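Local coordinates for TCR alpha chain (Gallus gallus, PDB 6LIR), which forms the alpha subunit of the chicken alpha-beta T-cell receptor, which probably recognises antigen presented by MHC molecules, at residues D135-P138 and E139-D142. Numbering follows the deposited sequence.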
loop_
_atom_site.group_PDB
_atom_site.type_symbol
_atom_site.label_atom_id
_atom_site.label_comp_id
_atom_site.label_asym_id
_atom_site.label_seq_id
_atom_site.Cartn_x
_atom_site.Cartn_y
_atom_site.Cartn_z
ATOM N N ASP A 135 9.291 -16.762 10.519
ATOM C CA ASP A 135 9.049 -16.947 11.954
ATOM C C ASP A 135 10.196 -16.435 12.824
ATOM O O ASP A 135 10.602 -17.069 13.802
ATOM C CB ASP A 135 8.745 -18.414 12.249
ATOM C CG ASP A 135 7.700 -18.983 11.307
ATOM O OD1 ASP A 135 6.540 -18.523 11.362
ATOM O OD2 ASP A 135 8.043 -19.869 10.494
ATOM N N TYR A 136 10.709 -15.265 12.477
ATOM C CA TYR A 136 11.798 -14.627 13.201
ATOM C C TYR A 136 11.280 -13.413 13.962
ATOM O O TYR A 136 10.125 -12.998 13.817
ATOM C CB TYR A 136 12.915 -14.205 12.239
ATOM C CG TYR A 136 12.450 -13.256 11.152
ATOM C CD1 TYR A 136 12.470 -11.878 11.348
ATOM C CD2 TYR A 136 11.990 -13.740 9.935
ATOM C CE1 TYR A 136 12.044 -11.008 10.354
ATOM C CE2 TYR A 136 11.564 -12.880 8.938
ATOM C CZ TYR A 136 11.594 -11.517 9.149
ATOM O OH TYR A 136 11.168 -10.664 8.155
ATOM N N SER A 137 12.165 -12.832 14.771
ATOM C CA SER A 137 11.860 -11.589 15.461
ATOM C C SER A 137 12.596 -10.461 14.761
ATOM O O SER A 137 13.832 -10.514 14.657
ATOM C CB SER A 137 12.284 -11.678 16.922
ATOM O OG SER A 137 12.272 -10.410 17.546
ATOM N N PRO A 138 11.890 -9.451 14.242
ATOM C CA PRO A 138 12.545 -8.455 13.367
ATOM C C PRO A 138 13.779 -7.790 13.958
ATOM O O PRO A 138 14.761 -7.577 13.234
ATOM C CB PRO A 138 11.424 -7.435 13.100
ATOM C CG PRO A 138 10.373 -7.709 14.136
ATOM C CD PRO A 138 10.459 -9.167 14.432
ATOM N N GLU A 139 13.769 -7.464 15.252
ATOM C CA GLU A 139 14.902 -6.760 15.842
ATOM C C GLU A 139 16.107 -7.660 16.069
ATOM O O GLU A 139 17.212 -7.149 16.281
ATOM C CB GLU A 139 14.495 -6.104 17.164
ATOM C CG GLU A 139 14.215 -7.078 18.292
ATOM C CD GLU A 139 12.798 -7.616 18.259
ATOM O OE1 GLU A 139 12.497 -8.541 19.043
ATOM O OE2 GLU A 139 11.987 -7.125 17.442
ATOM N N LYS A 140 15.930 -8.979 16.020
ATOM C CA LYS A 140 17.027 -9.907 16.247
ATOM C C LYS A 140 17.570 -10.525 14.966
ATOM O O LYS A 140 18.650 -11.126 15.000
ATOM C CB LYS A 140 16.587 -11.033 17.190
ATOM C CG LYS A 140 16.221 -10.587 18.594
ATOM C CD LYS A 140 16.007 -11.801 19.487
ATOM C CE LYS A 140 15.512 -11.410 20.867
ATOM N NZ LYS A 140 15.401 -12.603 21.752
ATOM N N LEU A 141 16.868 -10.394 13.845
ATOM C CA LEU A 141 17.333 -10.997 12.607
ATOM C C LEU A 141 18.390 -10.113 11.965
ATOM O O LEU A 141 18.248 -8.888 11.906
ATOM C CB LEU A 141 16.172 -11.219 11.637
ATOM C CG LEU A 141 16.555 -11.890 10.315
ATOM C CD1 LEU A 141 16.720 -13.394 10.493
ATOM C CD2 LEU A 141 15.532 -11.581 9.226
ATOM N N ASP A 142 19.451 -10.744 11.473
ATOM C CA ASP A 142 20.556 -10.034 10.840
ATOM C C ASP A 142 20.603 -10.428 9.372
ATOM O O ASP A 142 20.981 -11.555 9.032
ATOM C CB ASP A 142 21.887 -10.328 11.530
ATOM C CG ASP A 142 23.018 -9.477 10.984
ATOM O OD1 ASP A 142 22.916 -8.234 11.063
ATOM O OD2 ASP A 142 24.003 -10.049 10.470
#
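L141 sets its CD2 methyl over the centre of the Y136 ring, 3.7 Å from the centroid and 12° off the ring normal, a CH-pi contact across a tight beta turn. The turn, S137 to K140, links strand 128-134 to strand 141-142 in the immunoglobulin-like constant domain of the alpha chain. P138 and E139 at its corners both take helical-type backbone angles, a type I turn, and proline suits the first of these corners. K140 N closes it on S137 O at 2.9 Å; L141 N adds a weak bond to the same oxygen at 3.1 Å, so one carbonyl gathers two successive amides. With CG of L141 turned opposite the backbone N (chi1 -178°), the branch runs back toward the tyrosine and CD2 comes over the ring; CB, set by the backbone, lies 3.8 Å from Y136 CD1. Beyond this first shell, Y136 OH is hydrogen-bonded to S169 and E151, anchoring the far end of the ring, while H184 on strand 181-184 touches Y136, K140 and L141 and accepts the S137 amide. Replacing Y136 with an alanine would probably open a gap beneath the leucine methyl and cost S169 and E151 their shared hydroxyl partner. D135, just ahead of the turn, forms a salt bridge with R186 of the TCR beta chain. At the ring edge, in its plane, sits P138 CA.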